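Local coordinates for DNA polymerase (Bacillus phage phi29, PDB 2PY5), which copies the phage genome by protein-primed, strand-displacing DNA synthesis with high processivity and fidelity, and proofreads with a 3'-5' exonuclease, at residues V222-Y226 with T427-V431; N251-P255 with I433-A437; A256-S260 with F360-D365; T441-A445 with C455-I460. The protein carries 2 engineered substitutions. One frame throughout, in Å; residues are numbered along the deposited sequence.

From the N terminus, the chain first offers the end of helix 216-223, whose exit waits some 200 residues for helix 427-447 to close contact 1. Inside that loop, helix 253-260 begins contact 2 with its first turn and contact 3 with its last. Contact 3 closes first, against helix 361-373, and so nests within the loops of both contact 1 and contact 2. Contacts 1 and 2 cross, because their segments alternate, and they touch through Tyr226 and Thr434. Contact 4 follows in series, a short return from helix 427-447 onto strands 452-456 and 459-463. That long helix thus joins the DNA-binding linker, the helix carrying Tyr254 (probably involved in nucleotide selection) and the catalytic hairpin.

Contact 1 of 4, residues V222-Y226 with T427-V431; sequences VRYAY and TPMGV. With nucleotides of chain C.
Helix 216-223 gives way to a type I beta turn from Arg223 to Tyr226, closed by Tyr226 N to Arg223 O at 2.9 Å, and this corner lies against the start of helix 427-447. CA atoms pair Val222 with Pro428 at 6.2 Å and Tyr226 with Val431 at 4.6 Å. Val222, rotamer t, points toward the helix: its CG1 lies 3.8 Å from Pro428 CG and 3.8 Å from Val431 CG2. Val431, also t, serves the rest of the corner, with CG1 3.9 Å from Ala225 CB and CG2 3.9 Å from Tyr226 CB; compact branched side chains suit so close an approach. Tyr226 (chi1 t) opens the YxGG/A motif, important for DNA binding and for coordinating synthesis with degradation; its CE1, at the ring edge, stands 3.5 Å from Gly430 O, where a side chain on residue 430 would crowd the ring. One water donates to both Ala225 O and Val431 O, at 2.9 Å each. Arg223 runs out with chi1 and chi2 t, then bends (chi3 m, chi4 -75°), so that Thr427 CG2 lies over one guanidinium face while NH1 donates to OP1 of DT6 of chain C at 3.2 Å. Its NH1 also bonds Ala394 O, and Asp219 is salt-bridged to Arg223 NH2 and hydrogen-bonded to Thr427 OG1. An apolar seam thus joins DNA-binding linker and polymerization region, while its charged margin holds a DNA phosphate.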
loop_
_atom_site.group_PDB
_atom_site.type_symbol
_atom_site.label_atom_id
_atom_site.label_comp_id
_atom_site.label_asym_id
_atom_site.label_seq_id
_atom_site.Cartn_x
_atom_site.Cartn_y
_atom_site.Cartn_z
ATOM N N VAL F 222 12.354 -1.338 18.927
ATOM C CA VAL F 222 11.560 -0.232 18.414
ATOM C C VAL F 222 10.392 -0.780 17.569
ATOM O O VAL F 222 9.268 -0.317 17.672
ATOM C CB VAL F 222 12.420 0.762 17.593
ATOM C CG1 VAL F 222 11.564 1.875 16.973
ATOM C CG2 VAL F 222 13.516 1.385 18.493
ATOM N N ARG F 223 10.687 -1.784 16.737
ATOM C CA ARG F 223 9.735 -2.308 15.784
ATOM C C ARG F 223 8.532 -2.970 16.460
ATOM O O ARG F 223 7.433 -2.979 15.909
ATOM C CB ARG F 223 10.441 -3.280 14.841
ATOM C CG ARG F 223 9.568 -3.934 13.749
ATOM C CD ARG F 223 10.407 -4.775 12.776
ATOM N NE ARG F 223 11.486 -3.943 12.275
ATOM C CZ ARG F 223 11.337 -2.983 11.382
ATOM N NH1 ARG F 223 10.185 -2.821 10.732
ATOM N NH2 ARG F 223 12.382 -2.224 11.091
ATOM N N TYR F 224 8.729 -3.487 17.671
ATOM C CA TYR F 224 7.594 -4.036 18.416
ATOM C C TYR F 224 6.489 -2.998 18.625
ATOM O O TYR F 224 5.335 -3.360 18.827
ATOM C CB TYR F 224 8.005 -4.591 19.779
ATOM C CG TYR F 224 8.965 -5.757 19.793
ATOM C CD1 TYR F 224 10.027 -5.778 20.669
ATOM C CD2 TYR F 224 8.805 -6.830 18.925
ATOM C CE1 TYR F 224 10.911 -6.833 20.704
ATOM C CE2 TYR F 224 9.697 -7.901 18.953
ATOM C CZ TYR F 224 10.744 -7.886 19.834
ATOM O OH TYR F 224 11.648 -8.958 19.888
ATOM N N ALA F 225 6.871 -1.713 18.625
ATOM C CA ALA F 225 5.944 -0.631 18.831
ATOM C C ALA F 225 5.348 -0.079 17.534
ATOM O O ALA F 225 4.572 0.894 17.587
ATOM C CB ALA F 225 6.656 0.520 19.626
ATOM N N TYR F 226 5.718 -0.648 16.374
ATOM C CA TYR F 226 5.251 -0.141 15.079
ATOM C C TYR F 226 3.920 -0.778 14.729
ATOM O O TYR F 226 3.809 -2.011 14.653
ATOM C CB TYR F 226 6.276 -0.428 13.986
ATOM C CG TYR F 226 5.999 0.220 12.623
ATOM C CD1 TYR F 226 5.724 1.551 12.516
ATOM C CD2 TYR F 226 6.096 -0.511 11.448
ATOM C CE1 TYR F 226 5.482 2.150 11.296
ATOM C CE2 TYR F 226 5.869 0.078 10.217
ATOM C CZ TYR F 226 5.583 1.437 10.152
ATOM O OH TYR F 226 5.360 2.060 8.934
ATOM N N THR F 427 13.529 3.608 12.354
ATOM C CA THR F 427 12.233 3.036 12.712
ATOM C C THR F 427 11.456 3.851 13.769
ATOM O O THR F 427 10.228 3.912 13.683
ATOM C CB THR F 427 12.398 1.559 13.111
ATOM O OG1 THR F 427 13.105 0.873 12.058
ATOM C CG2 THR F 427 11.035 0.875 13.342
ATOM N N PRO F 428 12.142 4.512 14.738
ATOM C CA PRO F 428 11.341 5.300 15.688
ATOM C C PRO F 428 10.431 6.335 14.992
ATOM O O PRO F 428 9.362 6.640 15.470
ATOM C CB PRO F 428 12.407 6.008 16.526
ATOM C CG PRO F 428 13.566 5.083 16.467
ATOM C CD PRO F 428 13.576 4.551 15.089
ATOM N N MET F 429 10.903 6.907 13.875
ATOM C CA MET F 429 10.109 7.902 13.180
ATOM C C MET F 429 8.814 7.301 12.660
ATOM O O MET F 429 7.744 7.912 12.763
ATOM C CB MET F 429 10.930 8.536 12.044
ATOM C CG MET F 429 10.295 9.652 11.292
ATOM S SD MET F 429 9.842 11.041 12.333
ATOM C CE MET F 429 11.274 12.091 12.454
ATOM N N GLY F 430 8.887 6.089 12.107
ATOM C CA GLY F 430 7.672 5.402 11.670
ATOM C C GLY F 430 6.730 5.120 12.830
ATOM O O GLY F 430 5.512 5.331 12.744
ATOM N N VAL F 431 7.287 4.628 13.933
ATOM C CA VAL F 431 6.483 4.303 15.114
ATOM C C VAL F 431 5.649 5.512 15.546
ATOM O O VAL F 431 4.449 5.411 15.804
ATOM C CB VAL F 431 7.381 3.844 16.285
ATOM C CG1 VAL F 431 6.636 3.894 17.605
ATOM C CG2 VAL F 431 7.964 2.442 15.986
ATOM P P DT C 6 7.436 -5.220 9.627
ATOM O OP1 DT C 6 7.684 -4.864 11.035
ATOM O OP2 DT C 6 8.533 -5.621 8.702
ATOM O "O5'" DT C 6 6.356 -6.405 9.570
ATOM C "C5'" DT C 6 5.244 -6.431 10.445
ATOM C "C4'" DT C 6 4.483 -7.719 10.213
ATOM O "O4'" DT C 6 3.828 -7.606 8.925
ATOM C "C3'" DT C 6 5.350 -8.984 10.160
ATOM O "O3'" DT C 6 4.739 -10.085 10.854
ATOM C "C2'" DT C 6 5.486 -9.258 8.667
ATOM C "C1'" DT C 6 4.162 -8.723 8.126
ATOM N N1 DT C 6 4.166 -8.299 6.671
ATOM C C2 DT C 6 3.116 -8.704 5.866
ATOM O O2 DT C 6 2.190 -9.390 6.275
ATOM N N3 DT C 6 3.195 -8.271 4.559
ATOM C C4 DT C 6 4.190 -7.498 3.983
ATOM O O4 DT C 6 4.159 -7.172 2.798
ATOM C C5 DT C 6 5.258 -7.105 4.879
ATOM C C7 DT C 6 6.401 -6.269 4.384
ATOM C C6 DT C 6 5.195 -7.517 6.158
HETATM O O HOH W 1 3.316 2.764 15.808
#

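Contact 2 of 4, residues N251-P255 with I433-A437; sequences NSLYP and ITAWA
In the polymerase domain of this B-family enzyme, the first turn of helix 253-260 meets the middle of helix 427-447 beside the nucleotide site. Asn251 is extended (-75°/106°), Ser252 is left-handed (56°/65°) at the N-cap position without a side-chain capping bond, and the helix begins at Leu253; 433-437 is helical, with Ala437 N bonded to Ile433 O at 3.1 Å. The nearest CA pair is Tyr254 and Ala437, 6.3 Å apart. Along the second segment, Ile433 (chi1 m, chi2 t) sets CG2 3.8 Å from Tyr254 CD2, a branched side chain filling space beside the ring. Thr434 (chi1 p) puts CG2 4.0 Å from Tyr254 CE2, while its OG1 bonds Arg227 O. A turn after Ile433 comes Ala437, whose small methyl admits two neighbours: CB is 3.4 Å from Tyr254 CE2, and Leu253 (chi1 t, chi2 p) starts sideways but brings CD2 to 3.7 Å from Ala437 CB. Tyr254 (chi1 m, chi2 114°), which binds 5-methyl-UTP in another complex of this enzyme and is probably involved in nucleotide selection, also stacks on Tyr390. Its hydroxyl reaches the helix through water: that molecule lies 2.8 Å from Tyr254 OH and donates to Thr434 O at 3.2 Å.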
loop_
_atom_site.group_PDB
_atom_site.type_symbol
_atom_site.label_atom_id
_atom_site.label_comp_id
_atom_site.label_asym_id
_atom_site.label_seq_id
_atom_site.Cartn_x
_atom_site.Cartn_y
_atom_site.Cartn_z
ATOM N N ASN F 251 -7.593 15.841 6.339
ATOM C CA ASN F 251 -6.869 16.286 5.154
ATOM C C ASN F 251 -5.405 15.890 5.284
ATOM O O ASN F 251 -4.664 16.479 6.091
ATOM C CB ASN F 251 -7.014 17.799 4.979
ATOM C CG ASN F 251 -8.456 18.231 4.772
ATOM O OD1 ASN F 251 -9.176 17.646 3.949
ATOM N ND2 ASN F 251 -8.882 19.251 5.502
ATOM N N SER F 252 -5.022 14.864 4.526
ATOM C CA SER F 252 -3.656 14.341 4.472
ATOM C C SER F 252 -3.109 13.938 5.850
ATOM O O SER F 252 -2.131 14.498 6.333
ATOM C CB SER F 252 -2.740 15.319 3.760
ATOM O OG SER F 252 -3.166 15.486 2.404
ATOM N N LEU F 253 -3.734 12.919 6.438
ATOM C CA LEU F 253 -3.408 12.463 7.792
ATOM C C LEU F 253 -1.899 12.356 8.090
ATOM O O LEU F 253 -1.413 12.949 9.050
ATOM C CB LEU F 253 -4.076 11.103 8.046
ATOM C CG LEU F 253 -3.821 10.442 9.416
ATOM C CD1 LEU F 253 -4.635 11.101 10.464
ATOM C CD2 LEU F 253 -4.117 8.950 9.321
ATOM N N TYR F 254 -1.182 11.581 7.294
ATOM C CA TYR F 254 0.206 11.269 7.639
ATOM C C TYR F 254 1.116 12.456 7.403
ATOM O O TYR F 254 1.842 12.848 8.330
ATOM C CB TYR F 254 0.673 10.003 6.927
ATOM C CG TYR F 254 0.050 8.747 7.523
ATOM C CD1 TYR F 254 -0.838 7.972 6.800
ATOM C CD2 TYR F 254 0.346 8.341 8.818
ATOM C CE1 TYR F 254 -1.413 6.820 7.367
ATOM C CE2 TYR F 254 -0.207 7.210 9.365
ATOM C CZ TYR F 254 -1.075 6.462 8.653
ATOM O OH TYR F 254 -1.630 5.300 9.210
ATOM N N PRO F 255 1.039 13.106 6.218
ATOM C CA PRO F 255 1.788 14.354 6.101
ATOM C C PRO F 255 1.466 15.382 7.195
ATOM O O PRO F 255 2.366 16.126 7.636
ATOM C CB PRO F 255 1.385 14.873 4.714
ATOM C CG PRO F 255 1.125 13.651 3.938
ATOM C CD PRO F 255 0.386 12.763 4.941
ATOM N N ILE F 433 5.036 8.443 13.796
ATOM C CA ILE F 433 4.162 9.029 12.782
ATOM C C ILE F 433 2.817 8.314 12.805
ATOM O O ILE F 433 1.761 8.971 12.822
ATOM C CB ILE F 433 4.800 9.034 11.397
ATOM C CG1 ILE F 433 5.930 10.075 11.323
ATOM C CG2 ILE F 433 3.727 9.347 10.310
ATOM C CD1 ILE F 433 6.837 9.921 10.110
ATOM N N THR F 434 2.831 6.976 12.844
ATOM C CA THR F 434 1.561 6.232 12.865
ATOM C C THR F 434 0.848 6.385 14.228
ATOM O O THR F 434 -0.389 6.462 14.275
ATOM C CB THR F 434 1.726 4.779 12.490
ATOM O OG1 THR F 434 2.532 4.107 13.470
ATOM C CG2 THR F 434 2.343 4.629 11.102
ATOM N N ALA F 435 1.614 6.509 15.320
ATOM C CA ALA F 435 1.028 6.705 16.651
ATOM C C ALA F 435 0.261 8.017 16.735
ATOM O O ALA F 435 -0.871 8.059 17.190
ATOM C CB ALA F 435 2.098 6.621 17.757
ATOM N N TRP F 436 0.870 9.095 16.253
ATOM C CA TRP F 436 0.182 10.355 16.226
ATOM C C TRP F 436 -1.051 10.320 15.309
ATOM O O TRP F 436 -2.050 10.984 15.606
ATOM C CB TRP F 436 1.148 11.466 15.782
ATOM C CG TRP F 436 2.045 11.989 16.876
ATOM C CD1 TRP F 436 3.419 11.997 16.895
ATOM C CD2 TRP F 436 1.628 12.663 18.068
ATOM N NE1 TRP F 436 3.873 12.601 18.046
ATOM C CE2 TRP F 436 2.799 13.035 18.775
ATOM C CE3 TRP F 436 0.386 12.994 18.606
ATOM C CZ2 TRP F 436 2.749 13.681 19.990
ATOM C CZ3 TRP F 436 0.347 13.652 19.810
ATOM C CH2 TRP F 436 1.524 13.987 20.491
ATOM N N ALA F 437 -0.964 9.597 14.187
ATOM C CA ALA F 437 -2.092 9.465 13.276
ATOM C C ALA F 437 -3.257 8.758 14.007
ATOM O O ALA F 437 -4.410 9.224 13.973
ATOM C CB ALA F 437 -1.693 8.702 12.081
HETATM O O HOH W 2 -2.302 5.403 11.884
#

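Contact 3 of 4, residues A256-S260 with F360-D365; sequences AQMYS and FKDFID. With EDO (1,2-ethanediol), chain T; EDO (1,2-ethanediol), chain N; EDO (1,2-ethanediol), chain I.
Tyr259 and Met258, neighbours on the last turn of helix 253-260, carry most of this contact with the start of helix 361-373. The short axes of 256-260 and 361-365 approach to 9.6 Å with their directions 138° apart (signed crossing angle -138°), and the closest CA pair is Tyr259 and Lys361 at 5.7 Å. Tyr259 (chi1 t) turns its ring edge to Lys361 O and Asp365 OD1, while CD2 lies 3.7 Å from Ile364 CG2. Its hydroxyl joins a polar cluster at the rim: OH donates to Asp365 OD1 at 2.6 Å and accepts from Lys361 NZ at 3.1 Å. Lys361 NZ also salt-bridges Asp365 OD2 at 3.0 Å, one helical turn away. A tyrosine suits this border, apolar along its ring and polar at its tip. Met258 (chi1 m, chi2 t, chi3 p) points inward, its flexible chain placing CB 3.8 Å from Ile364 CD1. With chi1 m, Phe360, in the loop just before the helix, turns one face to the methionine. A water accepts from Phe360 N at 2.9 Å and lies 2.7 Å from Met258 O, between the two backbones. Met258 also packs on Ile433 of helix 427-447. Its CE makes a CH-pi contact over the Phe360 face, 3.7 Å from the centroid, and SD, 5.0 Å from that centroid, completes a Met-aromatic contact, here within the polymerase domain beside Ile364, a residue involved in binding DNA and dNTP.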
loop_
_atom_site.group_PDB
_atom_site.type_symbol
_atom_site.label_atom_id
_atom_site.label_comp_id
_atom_site.label_asym_id
_atom_site.label_seq_id
_atom_site.Cartn_x
_atom_site.Cartn_y
_atom_site.Cartn_z
ATOM N N ALA F 256 0.204 15.462 7.629
ATOM C CA ALA F 256 -0.165 16.385 8.696
ATOM C C ALA F 256 0.583 16.062 9.995
ATOM O O ALA F 256 1.052 16.971 10.672
ATOM C CB ALA F 256 -1.668 16.381 8.939
ATOM N N GLN F 257 0.701 14.788 10.340
ATOM C CA GLN F 257 1.460 14.431 11.562
ATOM C C GLN F 257 2.936 14.806 11.425
ATOM O O GLN F 257 3.560 15.347 12.348
ATOM C CB GLN F 257 1.344 12.948 11.917
ATOM C CG GLN F 257 -0.056 12.388 11.968
ATOM C CD GLN F 257 -1.040 13.288 12.628
ATOM O OE1 GLN F 257 -0.878 13.675 13.787
ATOM N NE2 GLN F 257 -2.094 13.656 11.888
ATOM N N MET F 258 3.487 14.516 10.254
ATOM C CA MET F 258 4.887 14.842 9.952
ATOM C C MET F 258 5.155 16.347 10.026
ATOM O O MET F 258 6.226 16.781 10.464
ATOM C CB MET F 258 5.253 14.262 8.582
ATOM C CG MET F 258 5.134 12.746 8.586
ATOM S SD MET F 258 5.079 12.027 6.932
ATOM C CE MET F 258 6.747 12.095 6.634
ATOM N N TYR F 259 4.169 17.148 9.630
ATOM C CA TYR F 259 4.360 18.581 9.551
ATOM C C TYR F 259 4.369 19.249 10.917
ATOM O O TYR F 259 5.088 20.222 11.103
ATOM C CB TYR F 259 3.255 19.211 8.701
ATOM C CG TYR F 259 3.619 20.558 8.114
ATOM C CD1 TYR F 259 3.127 21.732 8.655
ATOM C CD2 TYR F 259 4.455 20.645 7.008
ATOM C CE1 TYR F 259 3.472 22.985 8.110
ATOM C CE2 TYR F 259 4.785 21.865 6.442
ATOM C CZ TYR F 259 4.302 23.037 7.003
ATOM O OH TYR F 259 4.623 24.242 6.446
ATOM N N SER F 260 3.594 18.724 11.878
ATOM C CA SER F 260 3.371 19.479 13.120
ATOM C C SER F 260 3.611 18.756 14.437
ATOM O O SER F 260 3.735 19.427 15.472
ATOM C CB SER F 260 1.964 20.079 13.134
ATOM O OG SER F 260 0.982 19.096 13.306
ATOM N N PHE F 360 10.194 17.748 8.597
ATOM C CA PHE F 360 9.611 17.517 7.276
ATOM C C PHE F 360 9.040 18.756 6.602
ATOM O O PHE F 360 8.476 18.647 5.510
ATOM C CB PHE F 360 8.516 16.446 7.371
ATOM C CG PHE F 360 9.007 15.143 7.888
ATOM C CD1 PHE F 360 8.894 14.819 9.230
ATOM C CD2 PHE F 360 9.630 14.258 7.040
ATOM C CE1 PHE F 360 9.347 13.609 9.679
ATOM C CE2 PHE F 360 10.113 13.050 7.507
ATOM C CZ PHE F 360 9.962 12.735 8.826
ATOM N N LYS F 361 9.212 19.924 7.221
ATOM C CA LYS F 361 8.573 21.145 6.743
ATOM C C LYS F 361 8.917 21.438 5.282
ATOM O O LYS F 361 8.031 21.626 4.453
ATOM C CB LYS F 361 8.987 22.338 7.579
ATOM C CG LYS F 361 8.317 23.610 7.129
ATOM C CD LYS F 361 8.549 24.725 8.108
ATOM C CE LYS F 361 8.347 26.069 7.464
ATOM N NZ LYS F 361 7.006 26.218 6.830
ATOM N N ASP F 362 10.211 21.494 4.970
ATOM C CA ASP F 362 10.625 21.913 3.631
ATOM C C ASP F 362 10.203 20.908 2.560
ATOM O O ASP F 362 9.831 21.300 1.460
ATOM C CB ASP F 362 12.137 22.169 3.571
ATOM C CG ASP F 362 12.570 23.395 4.375
ATOM O OD1 ASP F 362 11.725 24.265 4.698
ATOM O OD2 ASP F 362 13.786 23.498 4.662
ATOM N N PHE F 363 10.261 19.622 2.876
ATOM C CA PHE F 363 9.861 18.571 1.919
ATOM C C PHE F 363 8.375 18.654 1.643
ATOM O O PHE F 363 7.923 18.605 0.498
ATOM C CB PHE F 363 10.195 17.186 2.493
ATOM C CG PHE F 363 9.766 16.033 1.615
ATOM C CD1 PHE F 363 10.564 15.618 0.559
ATOM C CD2 PHE F 363 8.561 15.359 1.840
ATOM C CE1 PHE F 363 10.172 14.553 -0.269
ATOM C CE2 PHE F 363 8.173 14.295 1.012
ATOM C CZ PHE F 363 8.992 13.885 -0.019
ATOM N N ILE F 364 7.603 18.779 2.705
ATOM C CA ILE F 364 6.156 18.831 2.550
ATOM C C ILE F 364 5.732 20.128 1.862
ATOM O O ILE F 364 4.863 20.117 1.001
ATOM C CB ILE F 364 5.433 18.616 3.901
ATOM C CG1 ILE F 364 5.666 17.176 4.374
ATOM C CG2 ILE F 364 3.932 18.931 3.779
ATOM C CD1 ILE F 364 5.184 16.867 5.770
ATOM N N ASP F 365 6.344 21.254 2.227
ATOM C CA ASP F 365 6.056 22.521 1.544
ATOM C C ASP F 365 6.312 22.411 0.036
ATOM O O ASP F 365 5.496 22.871 -0.761
ATOM C CB ASP F 365 6.904 23.649 2.133
ATOM C CG ASP F 365 6.411 24.128 3.509
ATOM O OD1 ASP F 365 5.292 23.748 3.935
ATOM O OD2 ASP F 365 7.140 24.911 4.160
HETATM C C1 EDO T . -3.504 16.497 13.240
HETATM O O1 EDO T . -4.050 15.970 12.026
HETATM C C2 EDO T . -2.180 17.209 12.975
HETATM O O2 EDO T . -2.369 18.342 12.113
HETATM C C1 EDO N . 2.401 22.327 3.303
HETATM O O1 EDO N . 2.770 23.553 2.675
HETATM C C2 EDO N . 1.804 22.626 4.665
HETATM O O2 EDO N . 0.429 22.995 4.531
HETATM C C1 EDO I . 4.574 19.903 18.944
HETATM O O1 EDO I . 4.483 19.577 20.335
HETATM C C2 EDO I . 3.183 20.203 18.390
HETATM O O2 EDO I . 3.216 21.242 17.397
HETATM O O HOH W 3 7.950 18.804 10.052
#

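Contact 4 of 4, residues T441-A445 with C455-I460; sequences TITAA and CDTDSI. With EDO (1,2-ethanediol), chain U; EDO (1,2-ethanediol), chain X.
A helix edge built of small residues receives the tight hairpin between strands 452-456 and 459-463. Segment 441-445 is helical, Ala445 N bonding Thr441 O at 2.9 Å. Across the hairpin Asp456 N bonds Ser459 O at 3.0 Å, and a classic gamma turn centred on Thr457 (phi 72°, psi -70°) is closed by Asp458 N to Asp456 O at 2.7 Å. CA atoms pair Thr441 with Asp458 at 6.1 Å and Ala445 with Ile460 at 6.4 Å. The bump on the strand side is Ile460 (chi1 p, chi2 t): CD1 lies 4.1 Å from Ala444 CB, while CG2 lies 4.1 Å from Ala445 CB and 4.0 Å from Thr441 CG2, so the alanines form a shallow hollow for the bulky branched chain. Beside it Cys455 (chi1 m) brings SG to 3.5 Å from Ala445 CB. Thr441 (chi1 m) divides its roles, with the methyl CG2 4.1 Å from Cys455 CB and OG1 donating to Thr457 O at 2.8 Å, which ties the helix to the bend. Trp483 packs on Thr441, Ala444 and Ile460. The CA-to-CB bonds of Asp456 and Asp458 point away from the helix; both are ligands of the polymerase's catalytic magnesium, though none is bound here and Asp456 is salt-bridged to Lys498. The hairpin carries the YCDTD motif of B-family polymerases, Cys455 to Asp458 lying in this segment, backed by a helix at the polymerization active site.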
loop_
_atom_site.group_PDB
_atom_site.type_symbol
_atom_site.label_atom_id
_atom_site.label_comp_id
_atom_site.label_asym_id
_atom_site.label_seq_id
_atom_site.Cartn_x
_atom_site.Cartn_y
_atom_site.Cartn_z
ATOM N N THR F 441 -7.169 10.328 15.147
ATOM C CA THR F 441 -8.463 9.728 14.836
ATOM C C THR F 441 -9.214 9.242 16.085
ATOM O O THR F 441 -10.395 9.527 16.255
ATOM C CB THR F 441 -8.242 8.613 13.824
ATOM O OG1 THR F 441 -7.800 9.232 12.606
ATOM C CG2 THR F 441 -9.519 7.759 13.609
ATOM N N ILE F 442 -8.513 8.552 16.973
ATOM C CA ILE F 442 -9.119 8.039 18.201
ATOM C C ILE F 442 -9.657 9.171 19.070
ATOM O O ILE F 442 -10.765 9.065 19.625
ATOM C CB ILE F 442 -8.130 7.166 18.991
ATOM C CG1 ILE F 442 -7.787 5.922 18.183
ATOM C CG2 ILE F 442 -8.700 6.818 20.365
ATOM C CD1 ILE F 442 -6.578 5.152 18.698
ATOM N N THR F 443 -8.904 10.265 19.201
ATOM C CA THR F 443 -9.351 11.353 20.076
ATOM C C THR F 443 -10.606 12.060 19.529
ATOM O O THR F 443 -11.496 12.409 20.304
ATOM C CB THR F 443 -8.225 12.361 20.387
ATOM O OG1 THR F 443 -7.729 12.939 19.187
ATOM C CG2 THR F 443 -7.088 11.684 21.133
ATOM N N ALA F 444 -10.685 12.219 18.208
ATOM C CA ALA F 444 -11.875 12.819 17.597
ATOM C C ALA F 444 -13.062 11.880 17.737
ATOM O O ALA F 444 -14.139 12.297 18.120
ATOM C CB ALA F 444 -11.631 13.164 16.144
ATOM N N ALA F 445 -12.856 10.602 17.463
ATOM C CA ALA F 445 -13.928 9.626 17.648
ATOM C C ALA F 445 -14.441 9.592 19.081
ATOM O O ALA F 445 -15.650 9.534 19.324
ATOM C CB ALA F 445 -13.456 8.229 17.237
ATOM N N CYS F 455 -14.458 3.909 12.549
ATOM C CA CYS F 455 -13.234 4.622 12.196
ATOM C C CYS F 455 -12.437 3.791 11.215
ATOM O O CYS F 455 -12.354 2.573 11.362
ATOM C CB CYS F 455 -12.351 4.801 13.430
ATOM S SG CYS F 455 -13.104 5.731 14.778
ATOM N N ASP F 456 -11.811 4.456 10.254
ATOM C CA ASP F 456 -10.797 3.799 9.441
ATOM C C ASP F 456 -9.663 4.738 9.088
ATOM O O ASP F 456 -9.742 5.476 8.102
ATOM C CB ASP F 456 -11.365 3.205 8.162
ATOM C CG ASP F 456 -10.306 2.415 7.376
ATOM O OD1 ASP F 456 -9.211 2.151 7.951
ATOM O OD2 ASP F 456 -10.551 2.048 6.203
ATOM N N THR F 457 -8.626 4.690 9.920
ATOM C CA THR F 457 -7.327 5.310 9.677
ATOM C C THR F 457 -7.365 6.806 9.791
ATOM O O THR F 457 -6.801 7.344 10.737
ATOM C CB THR F 457 -6.688 4.857 8.352
ATOM O OG1 THR F 457 -6.572 3.441 8.367
ATOM C CG2 THR F 457 -5.278 5.466 8.189
ATOM N N ASP F 458 -8.024 7.464 8.833
ATOM C CA ASP F 458 -8.115 8.931 8.782
ATOM C C ASP F 458 -9.560 9.386 8.744
ATOM O O ASP F 458 -9.820 10.545 8.496
ATOM C CB ASP F 458 -7.368 9.493 7.539
ATOM C CG ASP F 458 -7.832 8.895 6.233
ATOM O OD1 ASP F 458 -7.188 9.161 5.181
ATOM O OD2 ASP F 458 -8.820 8.131 6.243
ATOM N N SER F 459 -10.508 8.491 9.025
ATOM C CA SER F 459 -11.902 8.833 8.824
ATOM C C SER F 459 -12.737 8.388 9.995
ATOM O O SER F 459 -12.488 7.351 10.589
ATOM C CB SER F 459 -12.437 8.203 7.553
ATOM O OG SER F 459 -11.686 8.620 6.425
ATOM N N ILE F 460 -13.710 9.217 10.342
ATOM C CA ILE F 460 -14.704 8.849 11.354
ATOM C C ILE F 460 -16.108 9.007 10.765
ATOM O O ILE F 460 -16.406 9.953 10.050
ATOM C CB ILE F 460 -14.578 9.653 12.670
ATOM C CG1 ILE F 460 -14.780 11.158 12.457
ATOM C CG2 ILE F 460 -13.207 9.361 13.311
ATOM C CD1 ILE F 460 -14.711 11.959 13.766
HETATM C C1 EDO U . -8.116 5.261 5.019
HETATM O O1 EDO U . -7.132 4.671 4.163
HETATM C C2 EDO U . -9.272 5.845 4.208
HETATM O O2 EDO U . -10.532 5.732 4.899
HETATM C C1 EDO X . -10.173 11.914 24.658
HETATM O O1 EDO X . -10.805 11.782 25.937
HETATM C C2 EDO X . -10.436 13.298 24.073
HETATM O O2 EDO X . -11.204 13.239 22.853
#